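Local coordinates for protein cytochrome C2, ISO-2 (Rhodospirillum centenum, PDB 1JDL) that carries electrons on a covalently attached heme c, as a cytochrome c2 that in purple photosynthetic bacteria reduces the oxidized bacteriochlorophyll, at residues Y71-N76 with Q106-V111; A10-C15 with H19-D24; I68-Y71 with A77-R80. All blocks are in the same frame, centred on the assembly; numbering follows the deposited sequence.

Contact 1 (Y71-N76 with Q106-V111). With HEM (protoporphyrin IX containing Fe), chain B.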
loop_
_atom_site.group_PDB
_atom_site.type_symbol
_atom_site.label_atom_id
_atom_site.label_comp_id
_atom_site.label_asym_id
_atom_site.label_seq_id
_atom_site.Cartn_x
_atom_site.Cartn_y
_atom_site.Cartn_z
ATOM N N TYR A 71 5.543 1.499 -5.194
ATOM C CA TYR A 71 5.749 1.062 -3.814
ATOM C C TYR A 71 5.990 -0.440 -3.647
ATOM O O TYR A 71 6.897 -0.855 -2.930
ATOM C CB TYR A 71 4.518 1.478 -3.002
ATOM C CG TYR A 71 4.301 0.794 -1.664
ATOM C CD1 TYR A 71 5.001 1.191 -0.526
ATOM C CD2 TYR A 71 3.327 -0.196 -1.529
ATOM C CE1 TYR A 71 4.726 0.625 0.725
ATOM C CE2 TYR A 71 3.049 -0.773 -0.292
ATOM C CZ TYR A 71 3.744 -0.356 0.827
ATOM O OH TYR A 71 3.431 -0.898 2.050
ATOM N N LEU A 72 5.175 -1.243 -4.318
ATOM C CA LEU A 72 5.240 -2.698 -4.192
ATOM C C LEU A 72 6.568 -3.439 -4.369
ATOM O O LEU A 72 6.801 -4.443 -3.697
ATOM C CB LEU A 72 4.172 -3.337 -5.086
ATOM C CG LEU A 72 2.731 -3.119 -4.606
ATOM C CD1 LEU A 72 1.760 -3.694 -5.616
ATOM C CD2 LEU A 72 2.531 -3.762 -3.236
ATOM N N PRO A 73 7.461 -2.963 -5.253
ATOM C CA PRO A 73 8.721 -3.704 -5.395
ATOM C C PRO A 73 9.668 -3.611 -4.196
ATOM O O PRO A 73 10.524 -4.474 -4.003
ATOM C CB PRO A 73 9.319 -3.126 -6.680
ATOM C CG PRO A 73 8.799 -1.729 -6.700
ATOM C CD PRO A 73 7.364 -1.881 -6.248
ATOM N N ASP A 74 9.501 -2.572 -3.384
ATOM C CA ASP A 74 10.335 -2.363 -2.203
ATOM C C ASP A 74 9.650 -1.293 -1.358
ATOM O O ASP A 74 9.939 -0.104 -1.493
ATOM C CB ASP A 74 11.731 -1.871 -2.611
ATOM C CG ASP A 74 12.734 -1.937 -1.470
ATOM O OD1 ASP A 74 12.329 -1.768 -0.301
ATOM O OD2 ASP A 74 13.935 -2.146 -1.745
ATOM N N PRO A 75 8.723 -1.704 -0.479
ATOM C CA PRO A 75 7.991 -0.776 0.386
ATOM C C PRO A 75 8.863 0.229 1.142
ATOM O O PRO A 75 8.606 1.434 1.101
ATOM C CB PRO A 75 7.227 -1.713 1.318
ATOM C CG PRO A 75 6.931 -2.877 0.428
ATOM C CD PRO A 75 8.258 -3.087 -0.275
ATOM N N ASN A 76 9.890 -0.263 1.828
ATOM C CA ASN A 76 10.782 0.606 2.590
ATOM C C ASN A 76 11.463 1.665 1.735
ATOM O O ASN A 76 11.493 2.845 2.098
ATOM C CB ASN A 76 11.850 -0.227 3.298
ATOM C CG ASN A 76 11.366 -0.794 4.609
ATOM O OD1 ASN A 76 11.476 -1.997 4.861
ATOM N ND2 ASN A 76 10.834 0.072 5.466
ATOM N N GLN A 106 4.221 -6.605 -14.323
ATOM C CA GLN A 106 2.897 -7.021 -14.767
ATOM C C GLN A 106 2.008 -7.368 -13.577
ATOM O O GLN A 106 0.860 -6.933 -13.508
ATOM C CB GLN A 106 2.995 -8.226 -15.706
ATOM C CG GLN A 106 1.666 -8.622 -16.336
ATOM C CD GLN A 106 1.031 -7.484 -17.116
ATOM O OE1 GLN A 106 1.658 -6.894 -17.998
ATOM N NE2 GLN A 106 -0.221 -7.172 -16.797
ATOM N N GLU A 107 2.535 -8.152 -12.643
ATOM C CA GLU A 107 1.759 -8.525 -11.467
ATOM C C GLU A 107 1.323 -7.285 -10.703
ATOM O O GLU A 107 0.199 -7.220 -10.201
ATOM C CB GLU A 107 2.569 -9.431 -10.545
ATOM C CG GLU A 107 2.748 -10.838 -11.074
ATOM C CD GLU A 107 3.319 -11.769 -10.027
ATOM O OE1 GLU A 107 4.498 -11.598 -9.656
ATOM O OE2 GLU A 107 2.583 -12.664 -9.566
ATOM N N ARG A 108 2.215 -6.304 -10.614
ATOM C CA ARG A 108 1.895 -5.065 -9.917
ATOM C C ARG A 108 0.761 -4.344 -10.629
ATOM O O ARG A 108 -0.187 -3.892 -9.991
ATOM C CB ARG A 108 3.124 -4.156 -9.839
ATOM C CG ARG A 108 4.079 -4.506 -8.710
ATOM C CD ARG A 108 5.262 -3.558 -8.698
ATOM N NE ARG A 108 6.224 -3.865 -9.752
ATOM C CZ ARG A 108 7.003 -2.963 -10.341
ATOM N NH1 ARG A 108 6.929 -1.688 -9.987
ATOM N NH2 ARG A 108 7.865 -3.336 -11.279
ATOM N N LYS A 109 0.853 -4.233 -11.953
ATOM C CA LYS A 109 -0.196 -3.564 -12.718
ATOM C C LYS A 109 -1.538 -4.263 -12.531
ATOM O O LYS A 109 -2.569 -3.613 -12.345
ATOM C CB LYS A 109 0.141 -3.548 -14.213
ATOM C CG LYS A 109 1.337 -2.703 -14.598
ATOM C CD LYS A 109 1.488 -2.682 -16.112
ATOM C CE LYS A 109 2.668 -1.837 -16.551
ATOM N NZ LYS A 109 2.771 -1.799 -18.036
ATOM N N ASP A 110 -1.521 -5.592 -12.578
ATOM C CA ASP A 110 -2.741 -6.375 -12.440
ATOM C C ASP A 110 -3.362 -6.313 -11.053
ATOM O O ASP A 110 -4.577 -6.173 -10.920
ATOM C CB ASP A 110 -2.491 -7.842 -12.807
ATOM C CG ASP A 110 -2.102 -8.025 -14.264
ATOM O OD1 ASP A 110 -2.578 -7.242 -15.113
ATOM O OD2 ASP A 110 -1.332 -8.965 -14.559
ATOM N N VAL A 111 -2.544 -6.422 -10.014
ATOM C CA VAL A 111 -3.098 -6.381 -8.670
ATOM C C VAL A 111 -3.689 -4.998 -8.389
ATOM O O VAL A 111 -4.701 -4.879 -7.699
ATOM C CB VAL A 111 -2.038 -6.775 -7.605
ATOM C CG1 VAL A 111 -1.058 -5.643 -7.368
ATOM C CG2 VAL A 111 -2.744 -7.189 -6.315
HETATM C CHA HEM B . 0.557 -2.019 4.252
HETATM C CHB HEM B . -0.488 -3.416 -0.244
HETATM C CHC HEM B . 1.008 -7.886 0.821
HETATM C CHD HEM B . 1.518 -6.605 5.410
HETATM C C1A HEM B . 0.193 -1.996 2.904
HETATM C C2A HEM B . -0.163 -0.801 2.176
HETATM C C3A HEM B . -0.449 -1.208 0.911
HETATM C C4A HEM B . -0.279 -2.641 0.876
HETATM C CMA HEM B . -0.820 -0.331 -0.275
HETATM C CAA HEM B . -0.338 0.596 2.788
HETATM C CBA HEM B . -1.787 0.702 3.262
HETATM C CGA HEM B . -2.108 1.994 4.019
HETATM O O1A HEM B . -1.249 2.893 4.102
HETATM O O2A HEM B . -3.242 2.109 4.528
HETATM C C1B HEM B . -0.193 -4.769 -0.326
HETATM C C2B HEM B . -0.345 -5.571 -1.514
HETATM C C3B HEM B . 0.296 -6.749 -1.248
HETATM C C4B HEM B . 0.583 -6.758 0.135
HETATM C CMB HEM B . -1.101 -5.147 -2.767
HETATM C CAB HEM B . 0.887 -7.688 -2.118
HETATM C CBB HEM B . 1.008 -7.630 -3.631
HETATM C C1C HEM B . 1.324 -7.916 2.148
HETATM C C2C HEM B . 1.773 -9.091 2.866
HETATM C C3C HEM B . 2.070 -8.668 4.107
HETATM C C4C HEM B . 1.567 -7.314 4.221
HETATM C CMC HEM B . 1.863 -10.515 2.316
HETATM C CAC HEM B . 2.876 -9.274 5.096
HETATM C CBC HEM B . 3.489 -10.669 5.147
HETATM C C1D HEM B . 1.227 -5.264 5.519
HETATM C C2D HEM B . 1.349 -4.511 6.744
HETATM C C3D HEM B . 1.157 -3.198 6.417
HETATM C C4D HEM B . 0.893 -3.174 4.975
HETATM C CMD HEM B . 1.701 -5.056 8.131
HETATM C CAD HEM B . 1.311 -1.996 7.354
HETATM C CBD HEM B . 2.761 -1.517 7.223
HETATM C CGD HEM B . 3.131 -0.412 8.191
HETATM O O1D HEM B . 4.310 0.004 8.174
HETATM O O2D HEM B . 2.262 0.047 8.964
HETATM N NA HEM B . 0.140 -3.120 2.099
HETATM N NB HEM B . 0.369 -5.502 0.698
HETATM N NC HEM B . 1.218 -6.818 2.984
HETATM N ND HEM B . 0.939 -4.453 4.434
HETATM FE FE HEM B . 0.706 -4.974 2.540
#

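Contact 2 (A10-C15 with H19-D24). With HEM (protoporphyrin IX containing Fe), chain B.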
loop_
_atom_site.group_PDB
_atom_site.type_symbol
_atom_site.label_atom_id
_atom_site.label_comp_id
_atom_site.label_asym_id
_atom_site.label_seq_id
_atom_site.Cartn_x
_atom_site.Cartn_y
_atom_site.Cartn_z
ATOM N N ALA A 10 -5.909 -13.048 -8.968
ATOM C CA ALA A 10 -5.040 -14.193 -8.733
ATOM C C ALA A 10 -3.765 -13.730 -8.033
ATOM O O ALA A 10 -3.257 -14.400 -7.133
ATOM C CB ALA A 10 -4.696 -14.867 -10.058
ATOM N N VAL A 11 -3.248 -12.582 -8.454
ATOM C CA VAL A 11 -2.044 -12.033 -7.849
ATOM C C VAL A 11 -2.341 -11.681 -6.394
ATOM O O VAL A 11 -1.486 -11.823 -5.521
ATOM C CB VAL A 11 -1.572 -10.757 -8.584
ATOM C CG1 VAL A 11 -0.384 -10.145 -7.858
ATOM C CG2 VAL A 11 -1.188 -11.090 -10.018
ATOM N N PHE A 12 -3.566 -11.236 -6.131
ATOM C CA PHE A 12 -3.947 -10.853 -4.778
ATOM C C PHE A 12 -3.838 -12.007 -3.785
ATOM O O PHE A 12 -3.856 -11.794 -2.572
ATOM C CB PHE A 12 -5.372 -10.297 -4.750
ATOM C CG PHE A 12 -5.705 -9.575 -3.479
ATOM C CD1 PHE A 12 -5.191 -8.303 -3.236
ATOM C CD2 PHE A 12 -6.487 -10.178 -2.500
ATOM C CE1 PHE A 12 -5.448 -7.648 -2.035
ATOM C CE2 PHE A 12 -6.748 -9.531 -1.296
ATOM C CZ PHE A 12 -6.227 -8.264 -1.065
ATOM N N LYS A 13 -3.747 -13.232 -4.291
ATOM C CA LYS A 13 -3.609 -14.379 -3.406
ATOM C C LYS A 13 -2.329 -14.205 -2.591
ATOM O O LYS A 13 -2.227 -14.692 -1.466
ATOM C CB LYS A 13 -3.543 -15.678 -4.214
ATOM C CG LYS A 13 -4.850 -16.033 -4.907
ATOM C CD LYS A 13 -4.729 -17.344 -5.671
ATOM C CE LYS A 13 -6.054 -17.738 -6.301
ATOM N NZ LYS A 13 -5.943 -19.010 -7.069
ATOM N N LYS A 14 -1.363 -13.498 -3.169
ATOM C CA LYS A 14 -0.086 -13.239 -2.509
ATOM C C LYS A 14 -0.209 -12.160 -1.436
ATOM O O LYS A 14 0.738 -11.919 -0.684
ATOM C CB LYS A 14 0.966 -12.803 -3.529
ATOM C CG LYS A 14 1.312 -13.868 -4.561
ATOM C CD LYS A 14 2.374 -13.363 -5.519
ATOM C CE LYS A 14 2.766 -14.439 -6.519
ATOM N NZ LYS A 14 3.875 -13.977 -7.396
ATOM N N CYS A 15 -1.366 -11.504 -1.377
ATOM C CA CYS A 15 -1.599 -10.452 -0.388
ATOM C C CYS A 15 -2.554 -10.914 0.697
ATOM O O CYS A 15 -2.546 -10.371 1.802
ATOM C CB CYS A 15 -2.241 -9.214 -1.026
ATOM S SG CYS A 15 -1.644 -8.716 -2.630
ATOM N N HIS A 19 -3.902 -9.171 4.096
ATOM C CA HIS A 19 -4.886 -8.160 3.723
ATOM C C HIS A 19 -6.206 -8.749 3.270
ATOM O O HIS A 19 -6.262 -9.867 2.765
ATOM C CB HIS A 19 -4.365 -7.313 2.569
ATOM C CG HIS A 19 -3.202 -6.446 2.918
ATOM N ND1 HIS A 19 -3.324 -5.308 3.686
ATOM C CD2 HIS A 19 -1.903 -6.509 2.542
ATOM C CE1 HIS A 19 -2.153 -4.704 3.761
ATOM N NE2 HIS A 19 -1.274 -5.411 3.074
ATOM N N ARG A 20 -7.259 -7.959 3.438
ATOM C CA ARG A 20 -8.600 -8.337 3.020
ATOM C C ARG A 20 -9.197 -7.178 2.233
ATOM O O ARG A 20 -8.855 -6.017 2.462
ATOM C CB ARG A 20 -9.476 -8.634 4.241
ATOM C CG ARG A 20 -9.122 -9.923 4.955
ATOM C CD ARG A 20 -9.749 -11.124 4.268
ATOM N NE ARG A 20 -9.319 -12.382 4.871
ATOM C CZ ARG A 20 -8.098 -12.889 4.736
ATOM N NH1 ARG A 20 -7.193 -12.244 4.016
ATOM N NH2 ARG A 20 -7.782 -14.036 5.323
ATOM N N VAL A 21 -10.071 -7.505 1.287
ATOM C CA VAL A 21 -10.758 -6.507 0.479
ATOM C C VAL A 21 -12.208 -6.970 0.399
ATOM O O VAL A 21 -12.500 -8.133 0.662
ATOM C CB VAL A 21 -10.176 -6.404 -0.951
ATOM C CG1 VAL A 21 -8.765 -5.836 -0.896
ATOM C CG2 VAL A 21 -10.176 -7.774 -1.621
ATOM N N GLY A 22 -13.111 -6.062 0.049
ATOM C CA GLY A 22 -14.516 -6.422 -0.049
ATOM C C GLY A 22 -15.350 -5.795 1.050
ATOM O O GLY A 22 -14.824 -5.043 1.873
ATOM N N PRO A 23 -16.663 -6.085 1.098
ATOM C CA PRO A 23 -17.545 -5.522 2.125
ATOM C C PRO A 23 -17.173 -5.939 3.545
ATOM O O PRO A 23 -16.899 -7.109 3.813
ATOM C CB PRO A 23 -18.929 -6.023 1.703
ATOM C CG PRO A 23 -18.627 -7.323 1.036
ATOM C CD PRO A 23 -17.409 -6.985 0.201
ATOM N N ASP A 24 -17.169 -4.968 4.452
ATOM C CA ASP A 24 -16.821 -5.216 5.847
ATOM C C ASP A 24 -15.498 -5.969 5.983
ATOM O O ASP A 24 -15.362 -6.861 6.826
ATOM C CB ASP A 24 -17.938 -5.998 6.546
ATOM C CG ASP A 24 -19.249 -5.233 6.588
ATOM O OD1 ASP A 24 -19.261 -4.096 7.109
ATOM O OD2 ASP A 24 -20.267 -5.770 6.101
HETATM C CHA HEM B . 0.557 -2.019 4.252
HETATM C CHB HEM B . -0.488 -3.416 -0.244
HETATM C CHC HEM B . 1.008 -7.886 0.821
HETATM C CHD HEM B . 1.518 -6.605 5.410
HETATM C C1A HEM B . 0.193 -1.996 2.904
HETATM C C2A HEM B . -0.163 -0.801 2.176
HETATM C C3A HEM B . -0.449 -1.208 0.911
HETATM C C4A HEM B . -0.279 -2.641 0.876
HETATM C CMA HEM B . -0.820 -0.331 -0.275
HETATM C CAA HEM B . -0.338 0.596 2.788
HETATM C CBA HEM B . -1.787 0.702 3.262
HETATM C CGA HEM B . -2.108 1.994 4.019
HETATM O O1A HEM B . -1.249 2.893 4.102
HETATM O O2A HEM B . -3.242 2.109 4.528
HETATM C C1B HEM B . -0.193 -4.769 -0.326
HETATM C C2B HEM B . -0.345 -5.571 -1.514
HETATM C C3B HEM B . 0.296 -6.749 -1.248
HETATM C C4B HEM B . 0.583 -6.758 0.135
HETATM C CMB HEM B . -1.101 -5.147 -2.767
HETATM C CAB HEM B . 0.887 -7.688 -2.118
HETATM C CBB HEM B . 1.008 -7.630 -3.631
HETATM C C1C HEM B . 1.324 -7.916 2.148
HETATM C C2C HEM B . 1.773 -9.091 2.866
HETATM C C3C HEM B . 2.070 -8.668 4.107
HETATM C C4C HEM B . 1.567 -7.314 4.221
HETATM C CMC HEM B . 1.863 -10.515 2.316
HETATM C CAC HEM B . 2.876 -9.274 5.096
HETATM C CBC HEM B . 3.489 -10.669 5.147
HETATM C C1D HEM B . 1.227 -5.264 5.519
HETATM C C2D HEM B . 1.349 -4.511 6.744
HETATM C C3D HEM B . 1.157 -3.198 6.417
HETATM C C4D HEM B . 0.893 -3.174 4.975
HETATM C CMD HEM B . 1.701 -5.056 8.131
HETATM C CAD HEM B . 1.311 -1.996 7.354
HETATM C CBD HEM B . 2.761 -1.517 7.223
HETATM C CGD HEM B . 3.131 -0.412 8.191
HETATM O O1D HEM B . 4.310 0.004 8.174
HETATM O O2D HEM B . 2.262 0.047 8.964
HETATM N NA HEM B . 0.140 -3.120 2.099
HETATM N NB HEM B . 0.369 -5.502 0.698
HETATM N NC HEM B . 1.218 -6.818 2.984
HETATM N ND HEM B . 0.939 -4.453 4.434
HETATM FE FE HEM B . 0.706 -4.974 2.540
#

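Contact 3 (I68-Y71 with A77-R80). With HEM (protoporphyrin IX containing Fe), chain B.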
loop_
_atom_site.group_PDB
_atom_site.type_symbol
_atom_site.label_atom_id
_atom_site.label_comp_id
_atom_site.label_asym_id
_atom_site.label_seq_id
_atom_site.Cartn_x
_atom_site.Cartn_y
_atom_site.Cartn_z
ATOM N N ILE A 68 1.134 3.086 -5.759
ATOM C CA ILE A 68 1.101 1.700 -5.298
ATOM C C ILE A 68 2.038 0.867 -6.170
ATOM O O ILE A 68 2.784 0.019 -5.673
ATOM C CB ILE A 68 -0.327 1.117 -5.357
ATOM C CG1 ILE A 68 -1.267 1.959 -4.490
ATOM C CG2 ILE A 68 -0.316 -0.330 -4.870
ATOM C CD1 ILE A 68 -2.709 1.478 -4.497
ATOM N N ILE A 69 2.005 1.118 -7.475
ATOM C CA ILE A 69 2.865 0.397 -8.406
ATOM C C ILE A 69 4.345 0.605 -8.086
ATOM O O ILE A 69 5.133 -0.338 -8.132
ATOM C CB ILE A 69 2.601 0.848 -9.867
ATOM C CG1 ILE A 69 1.213 0.384 -10.311
ATOM C CG2 ILE A 69 3.678 0.295 -10.797
ATOM C CD1 ILE A 69 1.073 -1.118 -10.413
ATOM N N ALA A 70 4.719 1.837 -7.755
ATOM C CA ALA A 70 6.110 2.160 -7.444
ATOM C C ALA A 70 6.528 1.674 -6.063
ATOM O O ALA A 70 7.712 1.466 -5.796
ATOM C CB ALA A 70 6.328 3.662 -7.543
ATOM N N TYR A 71 5.543 1.499 -5.194
ATOM C CA TYR A 71 5.749 1.062 -3.814
ATOM C C TYR A 71 5.990 -0.440 -3.647
ATOM O O TYR A 71 6.897 -0.855 -2.930
ATOM C CB TYR A 71 4.518 1.478 -3.002
ATOM C CG TYR A 71 4.301 0.794 -1.664
ATOM C CD1 TYR A 71 5.001 1.191 -0.526
ATOM C CD2 TYR A 71 3.327 -0.196 -1.529
ATOM C CE1 TYR A 71 4.726 0.625 0.725
ATOM C CE2 TYR A 71 3.049 -0.773 -0.292
ATOM C CZ TYR A 71 3.744 -0.356 0.827
ATOM O OH TYR A 71 3.431 -0.898 2.050
ATOM N N ALA A 77 12.015 1.243 0.602
ATOM C CA ALA A 77 12.706 2.165 -0.290
ATOM C C ALA A 77 11.789 3.287 -0.751
ATOM O O ALA A 77 12.187 4.451 -0.765
ATOM C CB ALA A 77 13.261 1.414 -1.494
ATOM N N PHE A 78 10.560 2.938 -1.117
ATOM C CA PHE A 78 9.603 3.935 -1.583
ATOM C C PHE A 78 9.254 4.955 -0.502
ATOM O O PHE A 78 9.282 6.161 -0.742
ATOM C CB PHE A 78 8.318 3.258 -2.063
ATOM C CG PHE A 78 7.279 4.225 -2.559
ATOM C CD1 PHE A 78 7.332 4.721 -3.859
ATOM C CD2 PHE A 78 6.270 4.672 -1.710
ATOM C CE1 PHE A 78 6.391 5.652 -4.308
ATOM C CE2 PHE A 78 5.324 5.602 -2.146
ATOM C CZ PHE A 78 5.385 6.093 -3.447
ATOM N N LEU A 79 8.911 4.464 0.683
ATOM C CA LEU A 79 8.538 5.332 1.791
ATOM C C LEU A 79 9.663 6.246 2.256
ATOM O O LEU A 79 9.434 7.420 2.549
ATOM C CB LEU A 79 8.041 4.488 2.961
ATOM C CG LEU A 79 6.724 3.749 2.727
ATOM C CD1 LEU A 79 6.451 2.806 3.891
ATOM C CD2 LEU A 79 5.596 4.757 2.574
ATOM N N ARG A 80 10.877 5.714 2.331
ATOM C CA ARG A 80 12.017 6.515 2.758
ATOM C C ARG A 80 12.305 7.635 1.769
ATOM O O ARG A 80 12.578 8.770 2.167
ATOM C CB ARG A 80 13.249 5.623 2.927
ATOM C CG ARG A 80 13.188 4.776 4.187
ATOM C CD ARG A 80 14.330 3.773 4.273
ATOM N NE ARG A 80 14.278 3.024 5.528
ATOM C CZ ARG A 80 14.861 1.846 5.729
ATOM N NH1 ARG A 80 15.547 1.265 4.754
ATOM N NH2 ARG A 80 14.756 1.247 6.909
HETATM C CHA HEM B . 0.557 -2.019 4.252
HETATM C CHB HEM B . -0.488 -3.416 -0.244
HETATM C CHC HEM B . 1.008 -7.886 0.821
HETATM C CHD HEM B . 1.518 -6.605 5.410
HETATM C C1A HEM B . 0.193 -1.996 2.904
HETATM C C2A HEM B . -0.163 -0.801 2.176
HETATM C C3A HEM B . -0.449 -1.208 0.911
HETATM C C4A HEM B . -0.279 -2.641 0.876
HETATM C CMA HEM B . -0.820 -0.331 -0.275
HETATM C CAA HEM B . -0.338 0.596 2.788
HETATM C CBA HEM B . -1.787 0.702 3.262
HETATM C CGA HEM B . -2.108 1.994 4.019
HETATM O O1A HEM B . -1.249 2.893 4.102
HETATM O O2A HEM B . -3.242 2.109 4.528
HETATM C C1B HEM B . -0.193 -4.769 -0.326
HETATM C C2B HEM B . -0.345 -5.571 -1.514
HETATM C C3B HEM B . 0.296 -6.749 -1.248
HETATM C C4B HEM B . 0.583 -6.758 0.135
HETATM C CMB HEM B . -1.101 -5.147 -2.767
HETATM C CAB HEM B . 0.887 -7.688 -2.118
HETATM C CBB HEM B . 1.008 -7.630 -3.631
HETATM C C1C HEM B . 1.324 -7.916 2.148
HETATM C C2C HEM B . 1.773 -9.091 2.866
HETATM C C3C HEM B . 2.070 -8.668 4.107
HETATM C C4C HEM B . 1.567 -7.314 4.221
HETATM C CMC HEM B . 1.863 -10.515 2.316
HETATM C CAC HEM B . 2.876 -9.274 5.096
HETATM C CBC HEM B . 3.489 -10.669 5.147
HETATM C C1D HEM B . 1.227 -5.264 5.519
HETATM C C2D HEM B . 1.349 -4.511 6.744
HETATM C C3D HEM B . 1.157 -3.198 6.417
HETATM C C4D HEM B . 0.893 -3.174 4.975
HETATM C CMD HEM B . 1.701 -5.056 8.131
HETATM C CAD HEM B . 1.311 -1.996 7.354
HETATM C CBD HEM B . 2.761 -1.517 7.223
HETATM C CGD HEM B . 3.131 -0.412 8.191
HETATM O O1D HEM B . 4.310 0.004 8.174
HETATM O O2D HEM B . 2.262 0.047 8.964
HETATM N NA HEM B . 0.140 -3.120 2.099
HETATM N NB HEM B . 0.369 -5.502 0.698
HETATM N NC HEM B . 1.218 -6.818 2.984
HETATM N ND HEM B . 0.939 -4.453 4.434
HETATM FE FE HEM B . 0.706 -4.974 2.540
#

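Contact 1 (Y71-N76 with Q106-V111)
Leu72 and Arg108 run past each other in opposite directions, the leucine heading for the heme and the arginine for the surface. Where they pass, Leu72 CB lies 3.8 Å from Arg108 CD. Beyond this point Leu72 divides its two methyls: CD1 meets Val111 CG1 tip to tip at 3.8 Å, while CD2 rests against the porphyrin, 3.8 Å from HEM C2B. Pro73 crosses the arginine at about a right angle, its CD 3.6 Å from Arg108 CD, and its ring lies over one face of the guanidinium, offset toward the rim. The bend at chi3 (-76°) turns that face against the proline. A type I turn from Tyr71 to Asp74 presents Leu72 and Pro73 to helix 105-115, and Asp74 N-caps helix 75-85. Tyr71 brings its ring end to the heme instead, with OH 3.5 Å from HEM C1A. No hydrogen bond joins the two segments. The guanidinium finds its main partner in the carbonyl O of Ile69, in the last turn of helix 65-71. The contact is thus carried by carbon, with the arginine's charge directed to a helix-end carbonyl and its methylenes packed on Leu72 and Pro73, behind the leucine methyl that meets the porphyrin.

Contact 2 (A10-C15 with H19-D24)
His19 leaves the backbone beside Cys15 and Phe12 and ends on the heme iron. CB lies 3.6 Å from the carbonyl O of Cys15 and also approaches the end of the Phe12 ring. CG leaves CB anti to the carbonyl carbon (chi1 -68°), which directs the imidazole at the porphyrin. CD2 and CE1 then straddle the metal, CD2 near HEM NB and CE1 near HEM ND, and the ring meets the porphyrin by its edge. At the tip NE2 binds the iron at 2.1 Å, while Met98 SD supplies the other axial ligand. ND1 is hydrogen-bonded to the carbonyl O of Pro31, a second-shell contact which, with the iron bond, would hold the imidazole's rotation and probably makes it a stronger donor to iron.

This is the CXXCH heme-attachment motif of the cytochrome c family: Cys15 and Cys18 bind the heme covalently and the histidine follows directly. A backbone bond spans the motif, His19 N donating to Cys15 O at 2.9 Å with an N-H...O angle of 142°. Cys15 CB sits 3.5 Å from HEM C3B, at the pyrrole that bears its attachment point, and lies over one face of the Phe12 ring, offset toward the rim.

Further along, Val21 comes at Phe12 from the opposite direction. Its CG1 touches Phe12 CZ at 3.5 Å, and CG2 lies 3.9 Å from CE2 of the same ring. Leu115 of helix 105-115 packs on both residues, as does Tyr114, whose ring meets that of Phe12. Arg20 folds back so that NH1 donates to the carbonyl O of His19 at 2.8 Å, from well above the carbonyl plane; the same nitrogen also bonds Met16 O.

Contact 3 (I68-Y71 with A77-R80)
An apolar helix-to-helix contact, built round a CH-pi interaction, packs the end of helix 65-71 against the start of helix 75-85, just beyond the short loop between them. Phe78 is its centre. Tyr71 CB stands over one face of the Phe78 ring, 4.1 Å from the centroid and 22° off the ring normal. The two side chains cross at about a right angle, so the phenylalanine offers its face to the base of the tyrosine and the two rings do not stack. Phe78 CG is anti to its own backbone N (chi1 180°), a torsion that lays the ring against the backbone of the facing helix, where CG comes within 3.7 Å of Tyr71 CA. Ala70 CB adds a methyl contact at 3.8 Å from Phe78 CE1.

The tyrosine ring receives its neighbours from this helix at its edge: Phe78 CD2 near CD1, and Leu79 CD1 at 4.2 Å from CE1. Leu79 continues inward to Ile52 and Ala56 of helix 51-58, joining a third helix to the pair. Elsewhere the Tyr71 ring meets that of Trp63 and touches Met98, one of the iron's two axial ligands. With no hydrogen bond between the segments, the hold is by shape and dispersion: Phe78 and Leu79 border the ring's edge while its OH end meets the porphyrin, consistent with a tyrosine kept in place by packing.

How the contacts relate
Contact 2 comes first along the chain; contacts 3 and 1 follow, starting from the same region, sharing Tyr71 and both using helix 75-85, with centres 8 Å apart. Arg108 of contact 1 joins them through Ile69 O. Contacts 1 and 2 lie 14 Å apart between centres, yet helix 105-115 meets helix 5-11 and what follows it: Val111 packs on Val11 and Phe12, and Glu107 forms a salt bridge with Lys14. Contacts 2 and 3, 19 Å apart on opposite sides of the chain's centre, do not touch. All three reach the heme, so the helical cytochrome c fold encloses its cofactor, contact 2 supplying the histidine ligand and contacts 1 and 3 lying beside Met98.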